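PDB 6ANY: Bm4233, isoform b from Brugia malayi, which probably binds sterols and may transport lipids as a secreted venom allergen-like protein of the CAP superfamily, and is a vaccine candidate for lymphatic filariasis. Local coordinates for residues N36-P41 / Y115-S120; G30-R35 / S109-L114. All coordinates share one frame; numbering follows the deposited sequence.

The two contacts lie side by side at one end of the CAP domain, their centres about 7 Å apart. Along the chain the segments alternate: G30-R35 runs straight on into N36-P41 in the loop between helix 10-28 and strand 43-44, and S109-L114, with helix 110-114, runs on into Y115-S120. One loop therefore meets the short helix in interaction 2 and the chain that leaves it in interaction 1. Backbone bonds tie the two together: M40 N lies 2.8 Å from L32 O, and R35 N lies 2.8 Å from Y115 O. The result is a continuous seam between parts of the domain 74 residues apart, with a glycan on its outer side.

Interaction 1 (N36-P41 / Y115-S120). With NAG (2-acetamido-2-deoxy-beta-D-glucopyranose), chain B.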
loop_
_atom_site.group_PDB
_atom_site.type_symbol
_atom_site.label_atom_id
_atom_site.label_comp_id
_atom_site.label_asym_id
_atom_site.label_seq_id
_atom_site.Cartn_x
_atom_site.Cartn_y
_atom_site.Cartn_z
ATOM N N ASN A 36 -17.926 -2.791 -10.447
ATOM C CA ASN A 36 -19.348 -2.942 -10.695
ATOM C C ASN A 36 -20.131 -1.692 -10.295
ATOM O O ASN A 36 -21.345 -1.664 -10.442
ATOM C CB ASN A 36 -19.893 -4.161 -9.939
ATOM C CG ASN A 36 -19.603 -5.470 -10.649
ATOM O OD1 ASN A 36 -18.465 -5.917 -10.702
ATOM N ND2 ASN A 36 -20.638 -6.090 -11.193
ATOM N N GLY A 37 -19.453 -0.664 -9.788
ATOM C CA GLY A 37 -20.165 0.548 -9.393
ATOM C C GLY A 37 -20.821 0.399 -7.990
ATOM O O GLY A 37 -21.585 1.277 -7.536
ATOM N N THR A 38 -20.497 -0.664 -7.280
ATOM C CA THR A 38 -21.090 -0.882 -5.937
ATOM C C THR A 38 -20.034 -0.638 -4.842
ATOM O O THR A 38 -18.849 -0.987 -4.997
ATOM C CB THR A 38 -21.830 -2.255 -5.815
ATOM O OG1 THR A 38 -21.068 -3.213 -5.076
ATOM C CG2 THR A 38 -22.207 -2.830 -7.192
ATOM N N TYR A 39 -20.462 -0.013 -3.735
ATOM C CA TYR A 39 -19.554 0.286 -2.624
ATOM C C TYR A 39 -18.928 -0.952 -2.020
ATOM O O TYR A 39 -19.554 -1.943 -1.874
ATOM C CB TYR A 39 -20.252 1.084 -1.547
ATOM C CG TYR A 39 -20.516 2.518 -1.975
ATOM C CD1 TYR A 39 -19.460 3.386 -2.222
ATOM C CD2 TYR A 39 -21.821 2.995 -2.146
ATOM C CE1 TYR A 39 -19.667 4.672 -2.661
ATOM C CE2 TYR A 39 -22.052 4.292 -2.551
ATOM C CZ TYR A 39 -20.950 5.124 -2.810
ATOM O OH TYR A 39 -21.136 6.397 -3.182
ATOM N N MET A 40 -17.659 -0.858 -1.666
ATOM C CA MET A 40 -16.994 -1.920 -0.975
ATOM C C MET A 40 -17.542 -2.014 0.416
ATOM O O MET A 40 -18.040 -1.036 0.931
ATOM C CB MET A 40 -15.492 -1.656 -0.972
ATOM C CG MET A 40 -14.882 -1.862 -2.364
ATOM S SD MET A 40 -14.664 -3.626 -2.805
ATOM C CE MET A 40 -13.269 -4.159 -1.849
ATOM N N PRO A 41 -17.466 -3.194 1.025
ATOM C CA PRO A 41 -18.159 -3.404 2.308
ATOM C C PRO A 41 -17.423 -2.721 3.426
ATOM O O PRO A 41 -16.215 -2.613 3.367
ATOM C CB PRO A 41 -18.105 -4.936 2.497
ATOM C CG PRO A 41 -17.061 -5.434 1.547
ATOM C CD PRO A 41 -17.079 -4.477 0.411
ATOM N N TYR A 115 -11.424 -4.432 -10.072
ATOM C CA TYR A 115 -11.878 -5.279 -8.941
ATOM C C TYR A 115 -13.405 -5.463 -9.009
ATOM O O TYR A 115 -14.156 -4.571 -8.740
ATOM C CB TYR A 115 -11.447 -4.688 -7.612
ATOM C CG TYR A 115 -11.749 -5.548 -6.439
ATOM C CD1 TYR A 115 -12.970 -5.474 -5.772
ATOM C CD2 TYR A 115 -10.842 -6.428 -5.999
ATOM C CE1 TYR A 115 -13.239 -6.267 -4.678
ATOM C CE2 TYR A 115 -11.091 -7.186 -4.891
ATOM C CZ TYR A 115 -12.324 -7.126 -4.272
ATOM O OH TYR A 115 -12.575 -7.889 -3.187
ATOM N N LYS A 116 -13.825 -6.648 -9.406
ATOM C CA LYS A 116 -15.236 -6.915 -9.538
ATOM C C LYS A 116 -15.870 -7.097 -8.162
ATOM O O LYS A 116 -15.209 -7.479 -7.174
ATOM C CB LYS A 116 -15.470 -8.197 -10.384
ATOM C CG LYS A 116 -15.284 -9.469 -9.561
ATOM C CD LYS A 116 -15.360 -10.761 -10.396
ATOM C CE LYS A 116 -14.973 -11.921 -9.516
ATOM N NZ LYS A 116 -14.920 -13.194 -10.237
ATOM N N GLN A 117 -17.157 -6.817 -8.100
ATOM C CA GLN A 117 -17.947 -7.061 -6.886
ATOM C C GLN A 117 -17.609 -8.412 -6.250
ATOM O O GLN A 117 -17.768 -9.456 -6.913
ATOM C CB GLN A 117 -19.437 -7.004 -7.236
ATOM C CG GLN A 117 -20.353 -7.536 -6.141
ATOM C CD GLN A 117 -21.068 -6.429 -5.463
ATOM O OE1 GLN A 117 -20.513 -5.789 -4.570
ATOM N NE2 GLN A 117 -22.301 -6.144 -5.933
ATOM N N ASN A 118 -17.125 -8.371 -4.985
ATOM C CA ASN A 118 -16.651 -9.531 -4.236
ATOM C C ASN A 118 -17.154 -9.455 -2.755
ATOM O O ASN A 118 -16.379 -9.183 -1.867
ATOM C CB ASN A 118 -15.100 -9.619 -4.265
ATOM C CG ASN A 118 -14.577 -10.926 -3.653
ATOM O OD1 ASN A 118 -15.237 -11.948 -3.797
ATOM N ND2 ASN A 118 -13.416 -10.898 -2.935
ATOM N N PRO A 119 -18.449 -9.676 -2.506
ATOM C CA PRO A 119 -19.090 -9.395 -1.228
ATOM C C PRO A 119 -18.461 -10.085 -0.007
ATOM O O PRO A 119 -18.312 -9.432 1.041
ATOM C CB PRO A 119 -20.542 -9.818 -1.451
ATOM C CG PRO A 119 -20.567 -10.590 -2.723
ATOM C CD PRO A 119 -19.441 -10.043 -3.525
ATOM N N SER A 120 -18.034 -11.340 -0.163
ATOM C CA SER A 120 -17.313 -12.051 0.888
ATOM C C SER A 120 -15.998 -11.396 1.297
ATOM O O SER A 120 -15.540 -11.638 2.407
ATOM C CB SER A 120 -16.975 -13.489 0.481
ATOM O OG SER A 120 -16.025 -13.490 -0.570
HETATM C C1 NAG B . -20.662 -7.441 -11.897
HETATM C C2 NAG B . -21.863 -8.324 -11.579
HETATM C C3 NAG B . -21.797 -9.634 -12.351
HETATM C C4 NAG B . -21.527 -9.383 -13.830
HETATM C C5 NAG B . -20.350 -8.433 -14.018
HETATM C C6 NAG B . -20.134 -8.116 -15.493
HETATM C C7 NAG B . -23.073 -8.558 -9.489
HETATM C C8 NAG B . -23.058 -9.199 -8.133
HETATM N N2 NAG B . -21.923 -8.588 -10.155
HETATM O O3 NAG B . -23.035 -10.339 -12.204
HETATM O O4 NAG B . -21.246 -10.625 -14.483
HETATM O O5 NAG B . -20.594 -7.222 -13.305
HETATM O O6 NAG B . -21.101 -7.151 -15.921
HETATM O O7 NAG B . -24.077 -8.042 -9.952
HETATM O O HOH W 1 -19.356 -4.509 -2.475
#
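N36 holds a sugar through ND2 and the backbone of Q117 through OD1. ND2 is bonded covalently to C1 of the N-acetylglucosamine, the N-linkage expected of an Asn-Gly-Thr sequon, while OD1 accepts the backbone N-H of Q117 at 3.0 Å. That bond is nearly straight at the hydrogen (171°), although the donor stands 54° out of the carbonyl plane. The sequon threonine, T38, also turns to Q117: T38 OG1 donates to Q117 OE1 at 2.7 Å, the two side chains crossing at about a right angle. With chi1 at 167°, Q117 CG is anti to the backbone N and lies 3.7 Å from C8, the acetyl methyl of the sugar.

Both partners belong to loops of the CAP domain: 36-41 follows helix 10-28, and the loop segment 115-120 follows helix 110-114. Q117 OE1 is shared further: a water donates to it and to Y39 O, bridging the loops, and N34 ND2 adds a weak bond. Beyond the polar cluster, M40 and Y115 meet as apolar groups. M40, its chain bent at chi2 and chi3, makes a Met-aromatic contact: M40 SD lies 4.5 Å from the centroid of the Y115 ring, approaching obliquely, and M40 CE is 3.5 Å from Y115 CE1. Y115 OH takes a hydrogen bond from N118 ND2, which lies 3.1 Å away; N118 ND2 also donates to N122 O. K116 NZ turns elsewhere, to a salt bridge with D126.

Interaction 2 (G30-R35 / S109-L114); sequences GKLKNR and SELPKL
Helix 110-114, a short helix of the CAP domain, lies against the loop that follows helix 10-28, and L111 of the helix meets L32, K33 and N34 of the loop. G30, at positive phi, is the C-prime residue of the Schellman motif ending that longer helix; from there the chain comes up to helix 110-114, N34 and P112 bringing their CA atoms to 4.4 Å. L111 does most of the apolar work. Its CG is anti to the backbone N (chi1 160°), and the two methyls reach different residues: L111 CD2 meets L32 CB at 3.8 Å, and L111 CD1 meets N34 CB at 4.0 Å. K33 O comes within 3.4 Å of L111 CG, so a carbonyl is pressed against the leucine's branch point. The L32 side chain also touches L26 and L27 of helix 10-28, and L111 also touches M40.

The CA-CB bond of N34 points away from the helix overall, though CB touches L111. N34 OD1 accepts the backbone N-H of T38 and, weakly, that of N36. R35 then runs past the carbonyls at the helix's C-terminal end. Its CA makes a CA-H...O contact with P112 O at 3.1 Å, the angle at the hydrogen being 143°. The guanidinium lies with one face over K113 O, and R35 CG comes to 3.1 Å from that same oxygen.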
loop_
_atom_site.group_PDB
_atom_site.type_symbol
_atom_site.label_atom_id
_atom_site.label_comp_id
_atom_site.label_asym_id
_atom_site.label_seq_id
_atom_site.Cartn_x
_atom_site.Cartn_y
_atom_site.Cartn_z
ATOM N N GLY A 30 -17.023 2.269 3.778
ATOM C CA GLY A 30 -17.996 2.031 2.724
ATOM C C GLY A 30 -18.079 3.145 1.702
ATOM O O GLY A 30 -19.126 3.289 1.077
ATOM N N LYS A 31 -17.006 3.929 1.521
ATOM C CA LYS A 31 -17.067 5.106 0.609
ATOM C C LYS A 31 -16.496 4.844 -0.793
ATOM O O LYS A 31 -16.495 5.785 -1.612
ATOM C CB LYS A 31 -16.320 6.326 1.168
ATOM C CG LYS A 31 -16.462 6.561 2.667
ATOM C CD LYS A 31 -17.429 7.671 3.062
ATOM C CE LYS A 31 -18.848 7.371 2.659
ATOM N NZ LYS A 31 -19.803 8.072 3.572
ATOM N N LEU A 32 -15.959 3.662 -1.062
ATOM C CA LEU A 32 -15.256 3.420 -2.343
ATOM C C LEU A 32 -15.905 2.316 -3.198
ATOM O O LEU A 32 -16.215 1.256 -2.714
ATOM C CB LEU A 32 -13.754 3.079 -2.147
ATOM C CG LEU A 32 -12.915 4.059 -1.332
ATOM C CD1 LEU A 32 -11.547 3.498 -1.125
ATOM C CD2 LEU A 32 -12.908 5.435 -1.986
ATOM N N LYS A 33 -16.075 2.604 -4.482
ATOM C CA LYS A 33 -16.752 1.748 -5.405
ATOM C C LYS A 33 -15.784 0.752 -5.997
ATOM O O LYS A 33 -14.634 1.080 -6.266
ATOM C CB LYS A 33 -17.410 2.564 -6.535
ATOM C CG LYS A 33 -18.721 3.238 -6.100
ATOM C CD LYS A 33 -19.142 4.385 -6.959
ATOM C CE LYS A 33 -20.641 4.655 -6.818
ATOM N NZ LYS A 33 -20.995 5.928 -7.528
ATOM N N ASN A 34 -16.293 -0.429 -6.301
ATOM C CA ASN A 34 -15.565 -1.391 -7.074
ATOM C C ASN A 34 -15.898 -1.192 -8.562
ATOM O O ASN A 34 -16.606 -0.241 -8.971
ATOM C CB ASN A 34 -15.846 -2.818 -6.542
ATOM C CG ASN A 34 -17.325 -3.224 -6.608
ATOM O OD1 ASN A 34 -18.084 -2.772 -7.470
ATOM N ND2 ASN A 34 -17.749 -4.039 -5.636
ATOM N N ARG A 35 -15.424 -2.112 -9.358
ATOM C CA ARG A 35 -15.638 -2.100 -10.813
ATOM C C ARG A 35 -17.111 -2.159 -11.281
ATOM O O ARG A 35 -17.487 -1.605 -12.326
ATOM C CB ARG A 35 -14.900 -3.315 -11.374
ATOM C CG ARG A 35 -14.222 -3.134 -12.682
ATOM C CD ARG A 35 -15.047 -3.643 -13.809
ATOM N NE ARG A 35 -14.256 -3.509 -15.012
ATOM C CZ ARG A 35 -13.689 -4.487 -15.698
ATOM N NH1 ARG A 35 -13.841 -5.766 -15.353
ATOM N NH2 ARG A 35 -12.967 -4.170 -16.775
ATOM N N SER A 109 -5.876 2.376 -7.935
ATOM C CA SER A 109 -6.858 2.521 -9.000
ATOM C C SER A 109 -7.347 1.168 -9.524
ATOM O O SER A 109 -8.355 1.096 -10.244
ATOM C CB SER A 109 -6.282 3.325 -10.202
ATOM O OG SER A 109 -5.377 2.513 -11.008
ATOM N N GLU A 110 -6.638 0.088 -9.195
ATOM C CA GLU A 110 -7.114 -1.273 -9.494
ATOM C C GLU A 110 -8.495 -1.574 -8.939
ATOM O O GLU A 110 -9.239 -2.385 -9.543
ATOM C CB GLU A 110 -6.103 -2.348 -9.044
ATOM C CG GLU A 110 -4.853 -2.368 -9.875
ATOM C CD GLU A 110 -3.763 -3.234 -9.319
ATOM O OE1 GLU A 110 -3.888 -3.747 -8.191
ATOM O OE2 GLU A 110 -2.744 -3.408 -10.026
ATOM N N LEU A 111 -8.879 -0.896 -7.837
ATOM C CA LEU A 111 -10.154 -1.205 -7.226
ATOM C C LEU A 111 -11.330 -0.826 -8.136
ATOM O O LEU A 111 -12.166 -1.709 -8.465
ATOM C CB LEU A 111 -10.280 -0.585 -5.842
ATOM C CG LEU A 111 -11.733 -0.433 -5.310
ATOM C CD1 LEU A 111 -12.336 -1.789 -4.964
ATOM C CD2 LEU A 111 -11.792 0.477 -4.124
ATOM N N PRO A 112 -11.423 0.467 -8.534
ATOM C CA PRO A 112 -12.557 0.874 -9.373
ATOM C C PRO A 112 -12.472 0.364 -10.785
ATOM O O PRO A 112 -13.500 0.042 -11.374
ATOM C CB PRO A 112 -12.498 2.398 -9.327
ATOM C CG PRO A 112 -11.127 2.715 -8.895
ATOM C CD PRO A 112 -10.742 1.655 -7.971
ATOM N N LYS A 113 -11.273 0.202 -11.313
ATOM C CA LYS A 113 -11.075 -0.244 -12.727
ATOM C C LYS A 113 -11.079 -1.748 -12.970
ATOM O O LYS A 113 -11.563 -2.142 -13.997
ATOM C CB LYS A 113 -9.787 0.294 -13.312
ATOM C CG LYS A 113 -9.606 1.780 -13.187
ATOM C CD LYS A 113 -10.784 2.612 -13.693
ATOM C CE LYS A 113 -10.596 3.167 -15.094
ATOM N NZ LYS A 113 -11.218 4.521 -15.271
ATOM N N LEU A 114 -10.528 -2.558 -12.054
ATOM C CA LEU A 114 -10.387 -4.003 -12.261
ATOM C C LEU A 114 -11.021 -4.946 -11.208
ATOM O O LEU A 114 -11.060 -6.173 -11.426
ATOM C CB LEU A 114 -8.926 -4.341 -12.354
ATOM C CG LEU A 114 -8.164 -3.661 -13.501
ATOM C CD1 LEU A 114 -6.694 -3.825 -13.213
ATOM C CD2 LEU A 114 -8.536 -4.297 -14.839
#